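Local coordinates for carboxypeptidase D (PDB 3MN8), which is a zinc metallocarboxypeptidase that releases C-terminal arginine or lysine from peptides and proteins, including growth factors, peptide hormones and neuropeptides, at residues A335-K340 against W375-P380; V356-L361 against G381-H386; D48-L53 against L76-S81. One frame throughout, in Å; residues are numbered along the deposited sequence.

Interaction 1. Residues A335-K340 against W375-P380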
loop_
_atom_site.group_PDB
_atom_site.type_symbol
_atom_site.label_atom_id
_atom_site.label_comp_id
_atom_site.label_asym_id
_atom_site.label_seq_id
_atom_site.Cartn_x
_atom_site.Cartn_y
_atom_site.Cartn_z
ATOM N N ALA A 335 -3.853 -5.549 7.370
ATOM C CA ALA A 335 -4.536 -6.216 6.278
ATOM C C ALA A 335 -5.276 -7.450 6.791
ATOM O O ALA A 335 -5.814 -8.239 6.013
ATOM C CB ALA A 335 -3.558 -6.597 5.182
ATOM N N HIS A 336 -5.309 -7.627 8.102
ATOM C CA HIS A 336 -5.965 -8.810 8.636
ATOM C C HIS A 336 -7.183 -8.510 9.466
ATOM O O HIS A 336 -7.895 -9.427 9.876
ATOM C CB HIS A 336 -4.977 -9.656 9.405
ATOM C CG HIS A 336 -3.877 -10.190 8.546
ATOM N ND1 HIS A 336 -4.072 -11.220 7.650
ATOM C CD2 HIS A 336 -2.581 -9.820 8.423
ATOM C CE1 HIS A 336 -2.934 -11.476 7.028
ATOM N NE2 HIS A 336 -2.015 -10.641 7.477
ATOM N N ILE A 337 -7.435 -7.222 9.681
ATOM C CA ILE A 337 -8.614 -6.812 10.428
ATOM C C ILE A 337 -9.879 -7.055 9.641
ATOM O O ILE A 337 -9.850 -7.318 8.431
ATOM C CB ILE A 337 -8.557 -5.334 10.847
ATOM C CG1 ILE A 337 -8.598 -4.430 9.615
ATOM C CG2 ILE A 337 -7.321 -5.068 11.713
ATOM C CD1 ILE A 337 -8.409 -2.968 9.949
ATOM N N GLY A 338 -10.995 -6.965 10.350
ATOM C CA GLY A 338 -12.296 -7.120 9.735
ATOM C C GLY A 338 -12.637 -8.562 9.433
ATOM O O GLY A 338 -12.461 -9.445 10.278
ATOM N N ILE A 339 -13.134 -8.789 8.223
ATOM C CA ILE A 339 -13.606 -10.103 7.827
ATOM C C ILE A 339 -13.145 -10.452 6.439
ATOM O O ILE A 339 -12.485 -9.665 5.750
ATOM C CB ILE A 339 -15.140 -10.198 7.798
ATOM C CG1 ILE A 339 -15.698 -9.128 6.849
ATOM C CG2 ILE A 339 -15.716 -10.106 9.215
ATOM C CD1 ILE A 339 -17.213 -9.155 6.663
ATOM N N LYS A 340 -13.510 -11.658 6.039
ATOM C CA LYS A 340 -13.172 -12.164 4.732
ATOM C C LYS A 340 -14.000 -13.409 4.519
ATOM O O LYS A 340 -14.480 -14.012 5.495
ATOM C CB LYS A 340 -11.675 -12.468 4.619
ATOM C CG LYS A 340 -11.129 -13.561 5.524
ATOM C CD LYS A 340 -9.675 -13.827 5.144
ATOM C CE LYS A 340 -8.999 -14.814 6.062
ATOM N NZ LYS A 340 -7.531 -14.807 5.803
ATOM N N TRP A 375 -12.132 -9.422 1.202
ATOM C CA TRP A 375 -11.639 -9.074 2.513
ATOM C C TRP A 375 -12.203 -7.702 2.795
ATOM O O TRP A 375 -12.005 -6.781 1.998
ATOM C CB TRP A 375 -10.115 -8.972 2.519
ATOM C CG TRP A 375 -9.414 -10.175 2.006
ATOM C CD1 TRP A 375 -8.755 -11.128 2.744
ATOM C CD2 TRP A 375 -9.270 -10.556 0.634
ATOM N NE1 TRP A 375 -8.228 -12.087 1.909
ATOM C CE2 TRP A 375 -8.533 -11.760 0.611
ATOM C CE3 TRP A 375 -9.702 -10.002 -0.580
ATOM C CZ2 TRP A 375 -8.227 -12.416 -0.571
ATOM C CZ3 TRP A 375 -9.404 -10.659 -1.749
ATOM C CH2 TRP A 375 -8.672 -11.850 -1.740
ATOM N N ARG A 376 -12.904 -7.548 3.912
ATOM C CA ARG A 376 -13.445 -6.245 4.257
ATOM C C ARG A 376 -12.835 -5.773 5.560
ATOM O O ARG A 376 -13.156 -6.264 6.653
ATOM C CB ARG A 376 -14.970 -6.278 4.336
ATOM C CG ARG A 376 -15.614 -4.962 4.759
ATOM C CD ARG A 376 -15.392 -3.859 3.745
ATOM N NE ARG A 376 -15.978 -2.591 4.181
ATOM C CZ ARG A 376 -15.844 -1.429 3.545
ATOM N NH1 ARG A 376 -15.134 -1.344 2.431
ATOM N NH2 ARG A 376 -16.425 -0.342 4.023
ATOM N N LEU A 377 -11.922 -4.824 5.429
ATOM C CA LEU A 377 -11.236 -4.298 6.590
ATOM C C LEU A 377 -12.248 -3.585 7.453
ATOM O O LEU A 377 -13.035 -2.783 6.960
ATOM C CB LEU A 377 -10.143 -3.327 6.156
ATOM C CG LEU A 377 -9.090 -3.897 5.214
ATOM C CD1 LEU A 377 -7.951 -2.906 5.075
ATOM C CD2 LEU A 377 -8.589 -5.247 5.708
ATOM N N LEU A 378 -12.222 -3.854 8.747
ATOM C CA LEU A 378 -13.178 -3.219 9.637
ATOM C C LEU A 378 -12.567 -2.802 10.971
ATOM O O LEU A 378 -11.692 -3.453 11.518
ATOM C CB LEU A 378 -14.405 -4.124 9.852
ATOM C CG LEU A 378 -15.394 -4.333 8.688
ATOM C CD1 LEU A 378 -16.388 -5.431 8.995
ATOM C CD2 LEU A 378 -16.143 -3.054 8.351
ATOM N N THR A 379 -13.036 -1.675 11.464
ATOM C CA THR A 379 -12.800 -1.257 12.821
ATOM C C THR A 379 -13.569 -2.216 13.710
ATOM O O THR A 379 -14.561 -2.796 13.267
ATOM C CB THR A 379 -13.358 0.155 12.989
ATOM O OG1 THR A 379 -12.497 1.067 12.296
ATOM C CG2 THR A 379 -13.463 0.559 14.463
ATOM N N PRO A 380 -13.108 -2.410 14.955
ATOM C CA PRO A 380 -13.919 -3.168 15.919
ATOM C C PRO A 380 -15.366 -2.640 16.037
ATOM O O PRO A 380 -15.618 -1.432 15.894
ATOM C CB PRO A 380 -13.155 -2.986 17.231
ATOM C CG PRO A 380 -11.719 -2.843 16.787
ATOM C CD PRO A 380 -11.774 -2.075 15.488
#
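Ile339 and Arg376 form an antiparallel hydrogen-bonded pair in which each backbone satisfies the other. Ile339 N donates to Arg376 O at 3.0 Å (N-H...O angle 166°), and Arg376 N returns the bond to Ile339 O at 2.8 Å. Both acceptors also meet a CA-H: Gly338 CA lies 3.3 Å from Arg376 O, and Trp375 CA touches Ile339 O in the same manner. Glycine suits position 338 because its phi is positive (76°) and the backbone of 376-378 fills the direction a side chain would take. Asn404 ties the ends together, its OD1 accepting from Gly338 N and its ND2 donating to Leu378 O. On the face carrying Lys340 and Trp375, Lys340 CB approaches the indole CD1 at 3.7 Å, oblique to the ring; chi1 of 64° sets Lys340 CG between its own N and carbonyl carbon, and the extended chain beyond brings CD near CD1 and NE1. Lys340 NZ and Trp375 NE1 then both donate to Leu90 O, while NZ also forms a salt bridge with Glu408; on the other face Arg376 NH2 pairs with Asp244. Lys340 and Arg376 suit these sites because their carbons pack here while their charged ends reach partners outside the two segments. Ile337 CG1 makes an apolar contact with Leu377 CB at 3.9 Å, and Ile337 CD1 lies beside the carbonyl oxygen of Leu378. This is the pairing of edge strand 373-376 with central strand 339-344 in one sheet of the transthyretin-like beta-sandwich, where that domain adjoins the carboxypeptidase domain.

Interaction 2. Residues V356-L361 against G381-H386; sequences VYVAGL and GLYSVH
Val358 CG1 stands anti to its backbone N (chi1 176°), and Tyr383 CG stands anti to its own carbonyl carbon (chi1 -48°); from these positions the methyl meets ring atom CD2 of Tyr383 at 3.5 Å, obliquely to the ring. The beta-branched valine offers a second methyl, CG2, which reaches Val385 CG1 at 4.2 Å. That same CG1 is also met by Val356 CG1, at 3.6 Å, so three valines form an apolar patch on one face. On the opposite face the side chains of Tyr357 and His386 cross obliquely as neighbours, the exact ring placement doubtful; both are partly exposed, so polar rings can border solvent while the valines point inward. The backbones beneath them form an antiparallel hydrogen-bonded pair, Tyr357 N giving to His386 O and His386 N to Tyr357 O at 2.8 Å. A further bond, Ala359 N to Ser384 O at 3.2 Å, is nearly straight (176°). Just beyond, strand 355-358 ends in a type II turn from Val358 to Leu361, closed by Leu361 N to Val358 O; Gly360 fits its third position, where phi is positive. Tyr383 OH bonds to Thr379 O, in the chain entering its strand. Strand 381-388 lies between 355-358 and 398-402, while 366-367 flanks 355-358 on its other edge; the valine face packs on the sheet of strands 373-376 and 339-344, Val356 against Val343 and Tyr374, Val358 against Arg376, Val385 against Ile339.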
loop_
_atom_site.group_PDB
_atom_site.type_symbol
_atom_site.label_atom_id
_atom_site.label_comp_id
_atom_site.label_asym_id
_atom_site.label_seq_id
_atom_site.Cartn_x
_atom_site.Cartn_y
_atom_site.Cartn_z
ATOM N N VAL A 356 -20.106 -7.173 -1.915
ATOM C CA VAL A 356 -20.318 -7.416 -0.495
ATOM C C VAL A 356 -20.477 -6.087 0.245
ATOM O O VAL A 356 -19.536 -5.284 0.315
ATOM C CB VAL A 356 -19.159 -8.245 0.116
ATOM C CG1 VAL A 356 -19.279 -8.303 1.635
ATOM C CG2 VAL A 356 -19.125 -9.657 -0.496
ATOM N N TYR A 357 -21.674 -5.862 0.791
ATOM C CA TYR A 357 -22.011 -4.595 1.416
ATOM C C TYR A 357 -22.066 -4.671 2.937
ATOM O O TYR A 357 -22.534 -5.666 3.497
ATOM C CB TYR A 357 -23.368 -4.095 0.919
ATOM C CG TYR A 357 -23.439 -3.579 -0.508
ATOM C CD1 TYR A 357 -23.834 -4.412 -1.550
ATOM C CD2 TYR A 357 -23.165 -2.245 -0.804
ATOM C CE1 TYR A 357 -23.924 -3.932 -2.856
ATOM C CE2 TYR A 357 -23.250 -1.761 -2.096
ATOM C CZ TYR A 357 -23.627 -2.603 -3.118
ATOM O OH TYR A 357 -23.709 -2.109 -4.402
ATOM N N VAL A 358 -21.606 -3.594 3.585
ATOM C CA VAL A 358 -21.715 -3.417 5.031
ATOM C C VAL A 358 -22.600 -2.220 5.338
ATOM O O VAL A 358 -22.339 -1.113 4.870
ATOM C CB VAL A 358 -20.326 -3.203 5.695
ATOM C CG1 VAL A 358 -20.463 -2.926 7.202
ATOM C CG2 VAL A 358 -19.415 -4.411 5.453
ATOM N N ALA A 359 -23.650 -2.448 6.118
ATOM C CA ALA A 359 -24.554 -1.371 6.503
ATOM C C ALA A 359 -23.795 -0.158 7.030
ATOM O O ALA A 359 -23.070 -0.251 8.021
ATOM C CB ALA A 359 -25.554 -1.862 7.540
ATOM N N GLY A 360 -23.976 0.979 6.366
ATOM C CA GLY A 360 -23.320 2.211 6.763
ATOM C C GLY A 360 -22.022 2.410 6.008
ATOM O O GLY A 360 -21.350 3.428 6.150
ATOM N N LEU A 361 -21.656 1.414 5.215
ATOM C CA LEU A 361 -20.480 1.501 4.360
ATOM C C LEU A 361 -20.830 0.988 2.966
ATOM O O LEU A 361 -19.972 0.469 2.245
ATOM C CB LEU A 361 -19.330 0.687 4.947
ATOM C CG LEU A 361 -18.831 1.112 6.334
ATOM C CD1 LEU A 361 -17.885 0.066 6.898
ATOM C CD2 LEU A 361 -18.166 2.483 6.314
ATOM N N GLY A 381 -16.302 -3.553 16.290
ATOM C CA GLY A 381 -17.712 -3.217 16.331
ATOM C C GLY A 381 -18.559 -4.344 15.774
ATOM O O GLY A 381 -18.047 -5.432 15.511
ATOM N N LEU A 382 -19.858 -4.107 15.604
ATOM C CA LEU A 382 -20.706 -5.148 15.050
ATOM C C LEU A 382 -21.428 -4.649 13.819
ATOM O O LEU A 382 -21.897 -3.513 13.785
ATOM C CB LEU A 382 -21.675 -5.708 16.097
ATOM C CG LEU A 382 -22.881 -4.906 16.576
ATOM C CD1 LEU A 382 -23.952 -4.772 15.491
ATOM C CD2 LEU A 382 -23.467 -5.586 17.800
ATOM N N TYR A 383 -21.512 -5.512 12.808
ATOM C CA TYR A 383 -22.031 -5.116 11.507
ATOM C C TYR A 383 -23.028 -6.098 10.881
ATOM O O TYR A 383 -23.056 -7.279 11.195
ATOM C CB TYR A 383 -20.876 -4.916 10.546
ATOM C CG TYR A 383 -19.750 -4.067 11.079
ATOM C CD1 TYR A 383 -18.847 -4.574 12.013
ATOM C CD2 TYR A 383 -19.564 -2.763 10.622
ATOM C CE1 TYR A 383 -17.796 -3.795 12.496
ATOM C CE2 TYR A 383 -18.520 -1.976 11.092
ATOM C CZ TYR A 383 -17.637 -2.494 12.028
ATOM O OH TYR A 383 -16.600 -1.704 12.486
ATOM N N SER A 384 -23.855 -5.580 9.983
ATOM C CA SER A 384 -24.713 -6.413 9.156
ATOM C C SER A 384 -24.140 -6.438 7.749
ATOM O O SER A 384 -24.182 -5.445 7.014
ATOM C CB SER A 384 -26.145 -5.881 9.145
ATOM O OG SER A 384 -26.873 -6.402 10.242
ATOM N N VAL A 385 -23.574 -7.574 7.384
ATOM C CA VAL A 385 -22.953 -7.712 6.077
ATOM C C VAL A 385 -23.886 -8.477 5.157
ATOM O O VAL A 385 -24.554 -9.417 5.595
ATOM C CB VAL A 385 -21.624 -8.477 6.187
ATOM C CG1 VAL A 385 -20.816 -8.306 4.928
ATOM C CG2 VAL A 385 -20.845 -7.993 7.395
ATOM N N HIS A 386 -23.948 -8.068 3.892
ATOM C CA HIS A 386 -24.683 -8.828 2.881
ATOM C C HIS A 386 -24.028 -8.761 1.517
ATOM O O HIS A 386 -23.206 -7.876 1.256
ATOM C CB HIS A 386 -26.162 -8.405 2.802
ATOM C CG HIS A 386 -26.417 -7.133 2.040
ATOM N ND1 HIS A 386 -25.418 -6.347 1.517
ATOM C CD2 HIS A 386 -27.584 -6.511 1.736
ATOM C CE1 HIS A 386 -25.955 -5.299 0.911
ATOM N NE2 HIS A 386 -27.265 -5.378 1.029
#

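Interaction 3. Residues D48-L53 against L76-S81; sequences DLFAGL and LALQIS
The Phe50 ring carries Leu78 CB over one face, 3.7 Å from the centroid and 15° off the ring normal, a CH-pi contact offset toward the rim. The nearest ring atoms to that CB are CZ and CE2, both at 3.6 Å. At the ring edge, near its plane, Leu76 O faces CE2 at 4.3 Å, and Leu76 CB stands 4.4 Å from CD2. No hydrogen bond joins the two segments: helix and strand meet through carbon, which suits phenylalanine and leucine, with Phe50 and Leu78 buried and Leu53 and Leu76 partly exposed. Leu78 CG lies anti to its backbone N (chi1 -171°), and of the two methyls branching from it, CD2 meets Leu53 CD2 at 3.7 Å while CD1 approaches Phe50 O. The two leucine side chains cross at about a right angle. Phe50 and Leu53 are three residues apart, close to one helical turn, and therefore both direct their CB toward the strand; Leu76 and Leu78, alternating with Ala77, point theirs toward the helix. Segment axes pass 9.7 Å apart at 25°, the helix running in roughly the strand's own direction. Strand 74-80 is the second strand of the eight-stranded mixed sheet, between 61-68 and 136-140, and helix 43-56 lies against it beside helix 106-121. Leu53 and Leu78 both reach Ala115 of that second helix, and Val63 of strand 61-68 touches Phe50, Leu76 and Leu78.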
loop_
_atom_site.group_PDB
_atom_site.type_symbol
_atom_site.label_atom_id
_atom_site.label_comp_id
_atom_site.label_asym_id
_atom_site.label_seq_id
_atom_site.Cartn_x
_atom_site.Cartn_y
_atom_site.Cartn_z
ATOM N N ASP A 48 19.799 -6.438 -9.270
ATOM C CA ASP A 48 20.731 -7.463 -8.817
ATOM C C ASP A 48 20.281 -8.099 -7.499
ATOM O O ASP A 48 20.327 -9.326 -7.344
ATOM C CB ASP A 48 22.153 -6.899 -8.693
ATOM C CG ASP A 48 22.789 -6.590 -10.047
ATOM O OD1 ASP A 48 22.328 -7.135 -11.077
ATOM O OD2 ASP A 48 23.765 -5.802 -10.076
ATOM N N LEU A 49 19.827 -7.275 -6.558
ATOM C CA LEU A 49 19.447 -7.802 -5.251
ATOM C C LEU A 49 18.156 -8.619 -5.295
ATOM O O LEU A 49 18.011 -9.619 -4.566
ATOM C CB LEU A 49 19.338 -6.692 -4.210
ATOM C CG LEU A 49 19.191 -7.238 -2.786
ATOM C CD1 LEU A 49 19.954 -6.367 -1.796
ATOM C CD2 LEU A 49 17.733 -7.368 -2.398
ATOM N N PHE A 50 17.228 -8.187 -6.149
ATOM C CA PHE A 50 15.954 -8.869 -6.329
ATOM C C PHE A 50 16.102 -10.221 -7.005
ATOM O O PHE A 50 15.348 -11.141 -6.715
ATOM C CB PHE A 50 14.992 -8.006 -7.133
ATOM C CG PHE A 50 14.175 -7.076 -6.293
ATOM C CD1 PHE A 50 14.487 -6.883 -4.955
ATOM C CD2 PHE A 50 13.099 -6.396 -6.836
ATOM C CE1 PHE A 50 13.730 -6.030 -4.177
ATOM C CE2 PHE A 50 12.339 -5.540 -6.067
ATOM C CZ PHE A 50 12.652 -5.355 -4.739
ATOM N N ALA A 51 17.061 -10.341 -7.913
ATOM C CA ALA A 51 17.347 -11.634 -8.527
ATOM C C ALA A 51 17.981 -12.583 -7.509
ATOM O O ALA A 51 17.689 -13.781 -7.494
ATOM C CB ALA A 51 18.252 -11.462 -9.752
ATOM N N GLY A 52 18.842 -12.035 -6.655
ATOM C CA GLY A 52 19.555 -12.840 -5.677
ATOM C C GLY A 52 18.597 -13.468 -4.688
ATOM O O GLY A 52 18.705 -14.647 -4.333
ATOM N N LEU A 53 17.651 -12.655 -4.241
ATOM C CA LEU A 53 16.639 -13.109 -3.306
ATOM C C LEU A 53 15.822 -14.240 -3.910
ATOM O O LEU A 53 15.442 -15.185 -3.219
ATOM C CB LEU A 53 15.734 -11.935 -2.945
ATOM C CG LEU A 53 16.101 -11.175 -1.665
ATOM C CD1 LEU A 53 17.576 -11.247 -1.288
ATOM C CD2 LEU A 53 15.616 -9.741 -1.686
ATOM N N LEU A 76 10.067 -2.856 -11.205
ATOM C CA LEU A 76 10.044 -4.216 -10.668
ATOM C C LEU A 76 9.367 -4.306 -9.298
ATOM O O LEU A 76 9.472 -3.388 -8.485
ATOM C CB LEU A 76 11.474 -4.741 -10.525
ATOM C CG LEU A 76 12.346 -4.896 -11.766
ATOM C CD1 LEU A 76 13.803 -5.124 -11.367
ATOM C CD2 LEU A 76 11.840 -6.034 -12.640
ATOM N N ALA A 77 8.701 -5.432 -9.040
ATOM C CA ALA A 77 8.087 -5.685 -7.738
ATOM C C ALA A 77 8.465 -7.058 -7.228
ATOM O O ALA A 77 8.251 -8.055 -7.916
ATOM C CB ALA A 77 6.582 -5.577 -7.822
ATOM N N LEU A 78 9.014 -7.111 -6.017
ATOM C CA LEU A 78 9.333 -8.389 -5.408
ATOM C C LEU A 78 8.161 -8.852 -4.588
ATOM O O LEU A 78 7.770 -8.180 -3.636
ATOM C CB LEU A 78 10.562 -8.286 -4.503
ATOM C CG LEU A 78 11.107 -9.624 -3.971
ATOM C CD1 LEU A 78 11.809 -10.408 -5.081
ATOM C CD2 LEU A 78 12.060 -9.437 -2.783
ATOM N N GLN A 79 7.610 -10.000 -4.962
ATOM C CA GLN A 79 6.607 -10.692 -4.158
ATOM C C GLN A 79 7.221 -11.649 -3.145
ATOM O O GLN A 79 8.135 -12.402 -3.466
ATOM C CB GLN A 79 5.670 -11.489 -5.053
ATOM C CG GLN A 79 4.876 -12.522 -4.324
ATOM C CD GLN A 79 4.137 -13.414 -5.277
ATOM O OE1 GLN A 79 4.535 -13.567 -6.430
ATOM N NE2 GLN A 79 3.055 -14.019 -4.805
ATOM N N ILE A 80 6.687 -11.621 -1.928
ATOM C CA ILE A 80 7.056 -12.546 -0.863
ATOM C C ILE A 80 5.795 -13.232 -0.366
ATOM O O ILE A 80 4.819 -12.565 -0.015
ATOM C CB ILE A 80 7.677 -11.796 0.312
ATOM C CG1 ILE A 80 8.947 -11.072 -0.147
ATOM C CG2 ILE A 80 7.943 -12.755 1.464
ATOM C CD1 ILE A 80 9.471 -10.036 0.813
ATOM N N SER A 81 5.805 -14.559 -0.331
ATOM C CA SER A 81 4.618 -15.306 0.065
ATOM C C SER A 81 4.989 -16.644 0.670
ATOM O O SER A 81 6.132 -17.086 0.549
ATOM C CB SER A 81 3.742 -15.543 -1.151
ATOM O OG SER A 81 4.490 -16.200 -2.151
#

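The chain is the first carboxypeptidase-like domain of a longer protein, in its active 1B form, with its transthyretin-like domain. Interactions 1 and 2 belong to the latter, whereas interaction 3 lies in the carboxypeptidase domain, its centre about 28 Å from that of interaction 1 and 38 Å from that of interaction 2. Interaction 1 pairs strands of one sheet, interaction 2 strands of the other, and Ile339 and Val385 meet between them. Interaction 1 is buried and rich in charged ends with partners elsewhere; interaction 2 is only partly buried, with valines inside and Tyr357 and His386 toward the surface. Interaction 3, also buried, is helix on sheet, held by apolar side chains without a hydrogen bond.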